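FAD-binding PCMH-type domain-containing protein (Gibberella zeae, PDB 6YJO) probably oxidises oligosaccharide substrates as a flavoenzyme of the oxygen-dependent FAD-linked oxidoreductase family, carrying a covalently bound FAD. Local coordinates at residues R141-T147 and L333-Y339; M275-P281 and W380-L386; Q287-Y291 and M323-Y327; S362-L367 and R440-V445. One frame throughout, in Å; residues are numbered along the deposited sequence.

Contact 1: residues R141-T147 and L333-Y339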
# COMPACT_ATOMS: atom_id res chain seq x y z
N ARG A 141 -4.85 -12.50 1.33
CA ARG A 141 -5.37 -11.19 0.98
C ARG A 141 -5.96 -10.54 2.23
O ARG A 141 -6.39 -11.21 3.16
CB ARG A 141 -6.41 -11.31 -0.13
CG ARG A 141 -5.77 -11.59 -1.49
CD ARG A 141 -6.72 -12.22 -2.51
NE ARG A 141 -5.98 -12.84 -3.60
CZ ARG A 141 -5.39 -12.18 -4.59
NH1 ARG A 141 -5.47 -10.86 -4.65
NH2 ARG A 141 -4.73 -12.84 -5.53
N LEU A 142 -5.95 -9.20 2.24
CA LEU A 142 -6.29 -8.45 3.45
C LEU A 142 -7.63 -8.88 4.02
O LEU A 142 -7.78 -9.02 5.24
CB LEU A 142 -6.30 -6.95 3.15
CG LEU A 142 -4.97 -6.30 2.77
CD1 LEU A 142 -5.16 -4.79 2.70
CD2 LEU A 142 -3.87 -6.66 3.75
N GLY A 143 -8.62 -9.11 3.16
CA GLY A 143 -9.94 -9.47 3.66
C GLY A 143 -9.99 -10.87 4.22
O GLY A 143 -10.76 -11.14 5.15
N HIS A 144 -9.18 -11.78 3.68
CA HIS A 144 -9.03 -13.10 4.26
C HIS A 144 -8.30 -13.06 5.59
O HIS A 144 -8.50 -13.94 6.43
CB HIS A 144 -8.30 -14.03 3.29
CG HIS A 144 -7.96 -15.38 3.86
ND1 HIS A 144 -8.92 -16.22 4.39
CD2 HIS A 144 -6.78 -16.03 3.96
CE1 HIS A 144 -8.33 -17.33 4.81
NE2 HIS A 144 -7.04 -17.24 4.56
N VAL A 145 -7.46 -12.04 5.81
CA VAL A 145 -6.77 -11.88 7.08
C VAL A 145 -7.72 -11.38 8.16
O VAL A 145 -7.77 -11.92 9.26
CB VAL A 145 -5.56 -10.94 6.91
CG1 VAL A 145 -4.95 -10.61 8.27
CG2 VAL A 145 -4.53 -11.58 6.00
N ALA A 146 -8.49 -10.33 7.85
CA ALA A 146 -9.45 -9.81 8.82
C ALA A 146 -10.53 -10.83 9.13
O ALA A 146 -10.97 -10.95 10.28
CB ALA A 146 -10.08 -8.52 8.30
N THR A 147 -10.98 -11.58 8.12
CA THR A 147 -12.03 -12.56 8.32
C THR A 147 -11.57 -13.67 9.26
O THR A 147 -12.33 -14.10 10.14
CB THR A 147 -12.47 -13.15 6.98
OG1 THR A 147 -13.12 -12.13 6.20
CG2 THR A 147 -13.43 -14.32 7.18
N LEU A 333 -15.29 -9.60 1.68
CA LEU A 333 -14.06 -9.52 2.46
C LEU A 333 -13.17 -10.73 2.21
O LEU A 333 -12.03 -10.59 1.75
CB LEU A 333 -14.38 -9.38 3.95
CG LEU A 333 -14.76 -8.00 4.50
CD1 LEU A 333 -14.54 -7.97 6.01
CD2 LEU A 333 -13.97 -6.87 3.83
N ASP A 334 -13.68 -11.93 2.46
CA ASP A 334 -12.86 -13.14 2.44
C ASP A 334 -12.39 -13.46 1.02
O ASP A 334 -12.82 -14.46 0.44
CB ASP A 334 -13.63 -14.32 3.04
CG ASP A 334 -12.74 -15.52 3.30
OD1 ASP A 334 -11.54 -15.47 2.96
OD2 ASP A 334 -13.24 -16.52 3.86
N GLN A 335 -11.50 -12.63 0.47
CA GLN A 335 -10.97 -12.86 -0.87
C GLN A 335 -9.90 -13.94 -0.82
O GLN A 335 -9.02 -13.91 0.04
CB GLN A 335 -10.36 -11.57 -1.44
CG GLN A 335 -11.35 -10.51 -1.90
CD GLN A 335 -12.33 -11.02 -2.94
OE1 GLN A 335 -12.07 -12.01 -3.63
NE2 GLN A 335 -13.47 -10.35 -3.06
N ARG A 336 -9.96 -14.88 -1.76
CA ARG A 336 -8.97 -15.95 -1.87
C ARG A 336 -8.78 -16.29 -3.34
O ARG A 336 -9.40 -15.70 -4.23
CB ARG A 336 -9.40 -17.19 -1.09
CG ARG A 336 -9.55 -16.96 0.40
CD ARG A 336 -9.90 -18.24 1.14
NE ARG A 336 -8.78 -19.17 1.21
CZ ARG A 336 -8.64 -20.11 2.15
NH1 ARG A 336 -9.53 -20.24 3.12
NH2 ARG A 336 -7.58 -20.91 2.12
N ARG A 337 -7.91 -17.25 -3.58
CA ARG A 337 -7.65 -17.78 -4.91
C ARG A 337 -8.77 -18.74 -5.33
O ARG A 337 -9.21 -19.55 -4.51
CB ARG A 337 -6.30 -18.49 -4.94
CG ARG A 337 -5.96 -19.14 -6.26
CD ARG A 337 -4.55 -19.72 -6.22
NE ARG A 337 -4.10 -20.13 -7.54
CZ ARG A 337 -3.57 -19.31 -8.45
NH1 ARG A 337 -3.44 -18.02 -8.17
NH2 ARG A 337 -3.19 -19.77 -9.62
N PRO A 338 -9.23 -18.68 -6.59
CA PRO A 338 -8.72 -17.81 -7.66
C PRO A 338 -9.26 -16.38 -7.58
O PRO A 338 -10.36 -16.15 -7.07
CB PRO A 338 -9.22 -18.51 -8.92
CG PRO A 338 -10.51 -19.12 -8.50
CD PRO A 338 -10.34 -19.53 -7.05
N TYR A 339 -8.49 -15.43 -8.11
CA TYR A 339 -8.77 -14.01 -7.99
C TYR A 339 -8.71 -13.39 -9.38
O TYR A 339 -7.70 -13.52 -10.07
CB TYR A 339 -7.77 -13.34 -7.05
CG TYR A 339 -8.06 -11.90 -6.72
CD1 TYR A 339 -9.03 -11.56 -5.78
CD2 TYR A 339 -7.34 -10.87 -7.31
CE1 TYR A 339 -9.29 -10.24 -5.47
CE2 TYR A 339 -7.59 -9.55 -7.01
CZ TYR A 339 -8.56 -9.24 -6.08
OH TYR A 339 -8.81 -7.92 -5.77
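An extended arginine can serve several partners at once, and R141 illustrates how. From the N-cap position of helix 142-152 its side chain leaves with chi1 m and then runs trans through chi2 and chi3, laying the guanidinium flat on the ring of Y339: the planes lie at 16°, and R141 CZ is 3.8 Å from the Y339 ring centroid, a cation-pi stack. The same guanidinium gives hydrogen bonds from NH1 to the carbonyls of G100 and G164, while Y339, with chi1 t, bonds through its hydroxyl to H102, a covalent attachment point of FAD. Further along, H144 also takes the t rotamer. Its ring receives R336 CD over one face, 4.2 Å from the centroid, as a CH-pi contact, and H144 ND1 makes a weak 3.1 Å hydrogen bond to D334 OD1 at the ring edge; the R336 guanidinium itself is paired with D124. The approach is close at G143: G143 CA lies 3.0 Å from L333 O, where a CB would clash. Flat cationic stacking thus joins the FAD-binding domain to the loop following helix 320-326, and, with Y339 bonded to H102, it ties this loop to the covalent flavin site.

Contact 2: residues M275-P281 and W380-L386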
# COMPACT_ATOMS: atom_id res chain seq x y z
N MET A 275 -9.74 9.68 9.14
CA MET A 275 -10.41 10.53 8.16
C MET A 275 -9.62 10.60 6.87
O MET A 275 -8.40 10.49 6.86
CB MET A 275 -10.60 11.95 8.71
CG MET A 275 -11.90 12.60 8.30
SD MET A 275 -12.24 14.11 9.23
CE MET A 275 -11.21 15.27 8.34
N GLN A 276 -10.36 10.77 5.77
CA GLN A 276 -9.82 11.17 4.47
C GLN A 276 -10.86 12.05 3.80
O GLN A 276 -12.01 12.13 4.24
CB GLN A 276 -9.45 9.95 3.61
CG GLN A 276 -10.61 9.37 2.80
CD GLN A 276 -10.24 8.12 2.02
OE1 GLN A 276 -11.10 7.48 1.42
NE2 GLN A 276 -8.96 7.76 2.02
N ILE A 277 -10.45 12.74 2.73
CA ILE A 277 -11.38 13.50 1.90
C ILE A 277 -11.21 13.08 0.45
O ILE A 277 -10.15 13.29 -0.15
CB ILE A 277 -11.18 15.02 2.04
CG1 ILE A 277 -12.18 15.75 1.12
CG2 ILE A 277 -9.75 15.44 1.71
CD1 ILE A 277 -12.21 17.24 1.29
N TYR A 278 -12.27 12.50 -0.12
CA TYR A 278 -12.35 12.29 -1.56
C TYR A 278 -12.66 13.61 -2.25
O TYR A 278 -13.63 14.29 -1.89
CB TYR A 278 -13.45 11.26 -1.86
CG TYR A 278 -13.93 11.23 -3.29
CD1 TYR A 278 -14.84 12.18 -3.76
CD2 TYR A 278 -13.50 10.25 -4.18
CE1 TYR A 278 -15.28 12.16 -5.07
CE2 TYR A 278 -13.95 10.22 -5.48
CZ TYR A 278 -14.84 11.18 -5.92
OH TYR A 278 -15.29 11.15 -7.23
N MET A 279 -11.84 13.98 -3.23
CA MET A 279 -12.13 15.12 -4.09
C MET A 279 -12.23 14.61 -5.52
O MET A 279 -11.28 14.01 -6.04
CB MET A 279 -11.05 16.19 -3.99
CG MET A 279 -10.70 16.59 -2.57
SD MET A 279 -9.57 18.00 -2.51
CE MET A 279 -10.54 19.27 -3.30
N GLY A 280 -13.37 14.86 -6.16
CA GLY A 280 -13.59 14.47 -7.53
C GLY A 280 -13.98 15.65 -8.39
O GLY A 280 -14.03 16.79 -7.93
N PRO A 281 -14.26 15.39 -9.67
CA PRO A 281 -14.54 16.49 -10.60
C PRO A 281 -15.83 17.25 -10.31
O PRO A 281 -15.98 18.38 -10.79
CB PRO A 281 -14.60 15.80 -11.96
CG PRO A 281 -14.95 14.37 -11.64
CD PRO A 281 -14.26 14.08 -10.34
N TRP A 380 -10.81 11.37 -13.04
CA TRP A 380 -9.84 11.32 -11.96
C TRP A 380 -10.56 11.46 -10.62
O TRP A 380 -11.76 11.77 -10.57
CB TRP A 380 -8.79 12.42 -12.10
CG TRP A 380 -9.38 13.80 -12.23
CD1 TRP A 380 -9.63 14.48 -13.38
CD2 TRP A 380 -9.81 14.66 -11.16
NE1 TRP A 380 -10.18 15.71 -13.10
CE2 TRP A 380 -10.31 15.84 -11.75
CE3 TRP A 380 -9.82 14.54 -9.76
CZ2 TRP A 380 -10.81 16.90 -10.99
CZ3 TRP A 380 -10.32 15.60 -9.01
CH2 TRP A 380 -10.81 16.76 -9.63
N TYR A 381 -9.82 11.22 -9.55
CA TYR A 381 -10.26 11.54 -8.19
C TYR A 381 -9.02 11.62 -7.31
O TYR A 381 -7.93 11.19 -7.70
CB TYR A 381 -11.27 10.51 -7.66
CG TYR A 381 -10.70 9.14 -7.42
CD1 TYR A 381 -10.02 8.84 -6.24
CD2 TYR A 381 -10.85 8.13 -8.36
CE1 TYR A 381 -9.50 7.58 -6.01
CE2 TYR A 381 -10.33 6.86 -8.14
CZ TYR A 381 -9.66 6.59 -6.97
OH TYR A 381 -9.15 5.33 -6.76
N ILE A 382 -9.20 12.17 -6.11
CA ILE A 382 -8.09 12.42 -5.19
C ILE A 382 -8.50 12.01 -3.78
O ILE A 382 -9.61 12.32 -3.34
CB ILE A 382 -7.66 13.90 -5.23
CG1 ILE A 382 -7.13 14.25 -6.63
CG2 ILE A 382 -6.60 14.18 -4.16
CD1 ILE A 382 -6.80 15.72 -6.83
N LEU A 383 -7.60 11.33 -3.08
CA LEU A 383 -7.82 10.91 -1.70
C LEU A 383 -6.71 11.48 -0.83
O LEU A 383 -5.53 11.20 -1.06
CB LEU A 383 -7.84 9.38 -1.59
CG LEU A 383 -8.93 8.65 -2.37
CD1 LEU A 383 -8.88 7.15 -2.10
CD2 LEU A 383 -10.30 9.21 -2.03
N ILE A 384 -7.09 12.29 0.16
CA ILE A 384 -6.15 12.92 1.08
C ILE A 384 -6.45 12.37 2.47
O ILE A 384 -7.39 12.81 3.13
CB ILE A 384 -6.25 14.45 1.06
CG1 ILE A 384 -6.49 14.96 -0.36
CG2 ILE A 384 -4.98 15.07 1.63
CD1 ILE A 384 -6.46 16.47 -0.48
N ASP A 385 -5.65 11.40 2.91
CA ASP A 385 -5.80 10.85 4.24
C ASP A 385 -5.14 11.76 5.27
O ASP A 385 -4.09 12.36 5.00
CB ASP A 385 -5.18 9.45 4.32
CG ASP A 385 -5.94 8.43 3.50
OD1 ASP A 385 -7.04 8.02 3.93
OD2 ASP A 385 -5.43 8.04 2.43
N LEU A 386 -5.75 11.86 6.44
CA LEU A 386 -5.08 12.46 7.59
C LEU A 386 -4.16 11.39 8.18
O LEU A 386 -4.62 10.41 8.77
CB LEU A 386 -6.09 12.97 8.60
CG LEU A 386 -7.09 13.99 8.05
CD1 LEU A 386 -7.83 14.71 9.18
CD2 LEU A 386 -6.42 15.01 7.12
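W380 lays its indole, chi1 p, against P281, whose CD sits 4.3 Å from the centroid of the six-membered ring and only 3° off its normal, a CH-pi contact; W380 NE1 is bonded to N370. From there the two strands run antiparallel, with axes 4.6 Å apart at 164°. Hydrogen-bonded pairs I277-I384 and M279-I382 alternate with non-hydrogen-bonded Q276-D385 and Y278-L383, and M279 N to I382 O is 2.8 Å. Alternation sorts the side chains. I277, M279, I382 and I384 share an apolar face, I277 CG2 reaching I384 CB at 3.7 Å, which helices 252-268 and 357-371 cover. On the other face Q276 NE2 donates to D385 OD1 at 2.7 Å, beside the FAD-binding Y176, and Y278 CB meets L383 CD2 at 3.8 Å. Two inner strands paired in this way, one face under helices and the other turned partly to the flavin, are typical of the antiparallel substrate-domain sheet in PCMH-type, berberine-bridge-like flavoproteins.

Contact 3: residues Q287-Y291 and M323-Y327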
# COMPACT_ATOMS: atom_id res chain seq x y z
N GLN A 287 -14.93 11.47 4.56
CA GLN A 287 -15.39 10.17 5.04
C GLN A 287 -14.30 9.53 5.88
O GLN A 287 -13.11 9.69 5.61
CB GLN A 287 -15.76 9.26 3.86
CG GLN A 287 -14.57 8.89 2.97
CD GLN A 287 -14.99 8.33 1.62
OE1 GLN A 287 -16.15 8.42 1.23
NE2 GLN A 287 -14.03 7.76 0.89
N GLY A 288 -14.72 8.77 6.89
CA GLY A 288 -13.76 8.12 7.76
C GLY A 288 -14.42 7.17 8.72
O GLY A 288 -15.55 6.72 8.50
N VAL A 289 -13.70 6.85 9.80
CA VAL A 289 -14.16 5.90 10.81
C VAL A 289 -13.77 6.41 12.19
O VAL A 289 -12.61 6.79 12.41
CB VAL A 289 -13.58 4.48 10.59
CG1 VAL A 289 -13.98 3.57 11.75
CG2 VAL A 289 -14.05 3.90 9.26
N TYR A 290 -14.72 6.41 13.11
CA TYR A 290 -14.47 6.75 14.51
C TYR A 290 -14.76 5.52 15.36
O TYR A 290 -15.90 5.04 15.39
CB TYR A 290 -15.34 7.92 14.96
CG TYR A 290 -15.07 8.38 16.37
CD1 TYR A 290 -14.04 9.28 16.64
CD2 TYR A 290 -15.84 7.93 17.44
CE1 TYR A 290 -13.78 9.70 17.94
CE2 TYR A 290 -15.59 8.35 18.74
CZ TYR A 290 -14.56 9.23 18.98
OH TYR A 290 -14.31 9.65 20.27
N TYR A 291 -13.74 5.00 16.03
CA TYR A 291 -13.90 3.84 16.90
C TYR A 291 -14.48 4.33 18.23
O TYR A 291 -13.76 4.64 19.18
CB TYR A 291 -12.57 3.11 17.06
CG TYR A 291 -12.07 2.61 15.73
CD1 TYR A 291 -12.69 1.54 15.09
CD2 TYR A 291 -10.99 3.21 15.09
CE1 TYR A 291 -12.26 1.09 13.86
CE2 TYR A 291 -10.55 2.77 13.86
CZ TYR A 291 -11.18 1.70 13.25
OH TYR A 291 -10.75 1.25 12.03
N MET A 323 -17.78 -2.38 9.27
CA MET A 323 -17.08 -1.22 8.73
C MET A 323 -16.17 -1.61 7.57
O MET A 323 -16.05 -0.88 6.59
CB MET A 323 -16.29 -0.53 9.84
CG MET A 323 -15.37 0.60 9.37
SD MET A 323 -13.77 0.05 8.72
CE MET A 323 -13.15 -0.95 10.08
N LEU A 324 -15.49 -2.76 7.69
CA LEU A 324 -14.63 -3.21 6.60
C LEU A 324 -15.44 -3.53 5.34
O LEU A 324 -14.96 -3.33 4.23
CB LEU A 324 -13.83 -4.44 7.03
CG LEU A 324 -12.81 -4.22 8.16
CD1 LEU A 324 -12.16 -5.53 8.56
CD2 LEU A 324 -11.76 -3.19 7.75
N ASN A 325 -16.68 -4.01 5.51
CA ASN A 325 -17.54 -4.26 4.36
C ASN A 325 -18.06 -2.96 3.75
O ASN A 325 -18.22 -2.87 2.53
CB ASN A 325 -18.71 -5.16 4.75
CG ASN A 325 -18.37 -6.63 4.63
OD1 ASN A 325 -18.07 -7.12 3.54
ND2 ASN A 325 -18.44 -7.35 5.74
N LYS A 326 -18.33 -1.94 4.57
CA LYS A 326 -18.87 -0.70 4.04
C LYS A 326 -17.85 0.02 3.17
O LYS A 326 -18.23 0.76 2.26
CB LYS A 326 -19.34 0.22 5.17
CG LYS A 326 -19.85 1.57 4.69
CD LYS A 326 -20.93 2.14 5.62
CE LYS A 326 -21.45 3.48 5.11
NZ LYS A 326 -20.38 4.52 5.04
N TYR A 327 -16.56 -0.18 3.44
CA TYR A 327 -15.50 0.48 2.70
C TYR A 327 -14.75 -0.48 1.78
O TYR A 327 -13.73 -0.10 1.20
CB TYR A 327 -14.52 1.15 3.68
CG TYR A 327 -15.02 2.46 4.24
CD1 TYR A 327 -15.28 3.54 3.41
CD2 TYR A 327 -15.22 2.62 5.61
CE1 TYR A 327 -15.74 4.73 3.93
CE2 TYR A 327 -15.67 3.81 6.13
CZ TYR A 327 -15.93 4.87 5.29
OH TYR A 327 -16.37 6.06 5.79
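Strand 287-290 and the end of helix 323-326 meet without any backbone pairing: the closest CA atoms, those of V289 and M323, are 8.0 Å apart, so the space between is bridged by side chains, one of which reaches a backbone carbonyl. This is helix-on-sheet packing on one face of the seven-stranded antiparallel sheet, against its inner strand 283-290; the sheet is probably the core of the second, substrate-binding domain, as in related berberine-bridge-type enzymes. The chain leaves helical geometry at Y327, whose phi/psi of -108/8 ends the helix while Y327 N still bonds to M323 O at 3.3 Å. With chi1 m, Y327 extends its ring to the strand, and it has the largest area covered in this contact. V289, chi1 t, points its CB at the helix, and its CG2 touches both partners, 3.6 Å from M323 CG and 3.5 Å from Y327 CE2. M323 folds its thioether back, chi2 and chi3 both m, bringing CE to the edge of the Y291 ring, 3.8 Å from Y291 OH; that hydroxyl is bonded to the carbonyl of F178, whose ring also meets Y327. Q287 pairs through NE2 with Q276 on the adjacent strand, and the Y327 side chain comes about 4 Å from that of the FAD-binding S161. G288 accepts the polar link with its backbone: Y327 OH donates to G288 O at 2.9 Å.

Contact 4: residues S362-L367 and R440-V445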
# COMPACT_ATOMS: atom_id res chain seq x y z
N SER A 362 -2.62 27.17 -4.78
CA SER A 362 -2.14 26.69 -6.07
C SER A 362 -2.80 25.37 -6.45
O SER A 362 -3.14 25.16 -7.62
CB SER A 362 -0.62 26.54 -6.05
OG SER A 362 -0.15 25.98 -7.26
N PHE A 363 -2.99 24.48 -5.48
CA PHE A 363 -3.66 23.21 -5.76
C PHE A 363 -5.10 23.44 -6.18
O PHE A 363 -5.57 22.85 -7.16
CB PHE A 363 -3.59 22.31 -4.53
CG PHE A 363 -4.50 21.10 -4.61
CD1 PHE A 363 -4.33 20.16 -5.61
CD2 PHE A 363 -5.50 20.91 -3.68
CE1 PHE A 363 -5.16 19.05 -5.68
CE2 PHE A 363 -6.33 19.81 -3.74
CZ PHE A 363 -6.16 18.87 -4.75
N ALA A 364 -5.81 24.33 -5.48
CA ALA A 364 -7.23 24.53 -5.73
C ALA A 364 -7.46 25.33 -7.01
O ALA A 364 -8.51 25.19 -7.64
CB ALA A 364 -7.88 25.24 -4.54
N ARG A 365 -6.51 26.18 -7.40
CA ARG A 365 -6.60 26.89 -8.67
C ARG A 365 -6.43 25.93 -9.84
O ARG A 365 -7.15 26.00 -10.84
CB ARG A 365 -5.55 28.00 -8.73
CG ARG A 365 -5.61 28.90 -9.97
CD ARG A 365 -4.74 30.14 -9.76
NE ARG A 365 -4.94 31.17 -10.78
CZ ARG A 365 -4.52 32.43 -10.67
NH1 ARG A 365 -3.89 32.83 -9.57
NH2 ARG A 365 -4.74 33.29 -11.65
N THR A 366 -5.47 25.01 -9.72
CA THR A 366 -5.19 24.05 -10.78
C THR A 366 -6.28 23.00 -10.89
O THR A 366 -6.58 22.54 -11.99
CB THR A 366 -3.83 23.40 -10.50
OG1 THR A 366 -2.96 24.36 -9.88
CG2 THR A 366 -3.18 22.92 -11.79
N LEU A 367 -6.91 22.63 -9.77
CA LEU A 367 -7.95 21.61 -9.77
C LEU A 367 -9.27 22.17 -10.28
O LEU A 367 -9.90 21.59 -11.17
CB LEU A 367 -8.12 21.04 -8.36
CG LEU A 367 -8.89 19.73 -8.25
CD1 LEU A 367 -8.05 18.57 -8.77
CD2 LEU A 367 -9.33 19.50 -6.81
N ARG A 440 0.21 17.35 -13.21
CA ARG A 440 -0.11 18.76 -13.03
C ARG A 440 -0.74 19.01 -11.67
O ARG A 440 -0.46 20.03 -11.02
CB ARG A 440 -1.03 19.23 -14.16
CG ARG A 440 -1.70 20.57 -13.93
CD ARG A 440 -2.34 21.11 -15.20
NE ARG A 440 -3.07 20.08 -15.93
CZ ARG A 440 -2.87 19.76 -17.21
NH1 ARG A 440 -1.97 20.40 -17.95
NH2 ARG A 440 -3.59 18.80 -17.77
N PHE A 441 -1.60 18.10 -11.21
CA PHE A 441 -2.15 18.22 -9.86
C PHE A 441 -1.06 18.07 -8.81
O PHE A 441 -0.93 18.90 -7.90
CB PHE A 441 -3.24 17.17 -9.63
CG PHE A 441 -4.48 17.38 -10.46
CD1 PHE A 441 -4.76 18.60 -11.05
CD2 PHE A 441 -5.38 16.33 -10.64
CE1 PHE A 441 -5.91 18.78 -11.80
CE2 PHE A 441 -6.52 16.51 -11.40
CZ PHE A 441 -6.79 17.73 -11.98
N ARG A 442 -0.26 17.00 -8.92
CA ARG A 442 0.78 16.74 -7.92
C ARG A 442 1.77 17.90 -7.84
O ARG A 442 2.15 18.33 -6.74
CB ARG A 442 1.48 15.42 -8.25
CG ARG A 442 2.88 15.27 -7.66
CD ARG A 442 3.36 13.82 -7.73
NE ARG A 442 4.63 13.69 -8.46
CZ ARG A 442 4.73 13.33 -9.74
NH1 ARG A 442 3.65 13.04 -10.46
NH2 ARG A 442 5.93 13.24 -10.30
N ASP A 443 2.21 18.42 -8.99
CA ASP A 443 3.19 19.50 -8.97
C ASP A 443 2.62 20.78 -8.36
O ASP A 443 3.32 21.50 -7.66
CB ASP A 443 3.69 19.78 -10.39
CG ASP A 443 4.46 18.61 -10.97
OD1 ASP A 443 5.00 17.81 -10.18
OD2 ASP A 443 4.53 18.49 -12.21
N SER A 444 1.34 21.07 -8.63
CA SER A 444 0.71 22.26 -8.06
C SER A 444 0.85 22.30 -6.55
O SER A 444 0.82 23.38 -5.95
CB SER A 444 -0.77 22.29 -8.45
OG SER A 444 -1.51 21.33 -7.71
N VAL A 445 1.01 21.14 -5.91
CA VAL A 445 1.17 21.08 -4.46
C VAL A 445 2.61 21.36 -4.06
O VAL A 445 2.87 22.09 -3.11
CB VAL A 445 0.70 19.70 -3.95
CG1 VAL A 445 1.16 19.49 -2.51
CG2 VAL A 445 -0.81 19.57 -4.07
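S444 buries more surface here than any other residue, and it marks the closest approach of the segments, its CA lying 5.0 Å from that of F363. The side chain, chi1 p, folds back to give S444 OG a 2.5 Å hydrogen bond to F441 O within its own helix, and S444 OG lies 3.5 Å from F363 CA. F441, with nearly as much surface covered, swings its ring towards L367: L367 CD1 stands 3.6 Å from the ring centroid, 13° off the normal, a CH-pi contact, while the ring meets W380 edge-to-face. The two antiparallel helices, with axes 8.3 Å apart at 157°, are part of the helical layer on one face of the substrate-domain sheet, F363, L367 and F441 all resting on I382. T366 OG1 makes a very short 2.4 Å bond to S362 O and lies 3.3 Å from S444 CB, while T366 CG2 is 3.5 Å from R440 CG. One hydrogen bond crosses over, S362 OG to S444 O at 3.1 Å.

Overall arrangement
Position in the fold sets the chemistry of each contact. Contacts 2 and 4 build one continuous interior: the helix pair of contact 4 lies on the strands of contact 2, and the meeting is apolar and aromatic. Contact 3, also buried, shares the same sheet, its strand 283-290 lying next to strand 273-280 and joined to it by Q276 and Q287, but it is made by side chains, with one hydroxyl bonding to a main-chain carbonyl, where contact 2 uses main-chain hydrogen bonds. Contact 1, only partly buried, is charged and polar and lies near the flavin; it touches contact 3 through L324, packed on A146 and L333. Contacts 1 and 4 lie on opposite sides of the chain's centre.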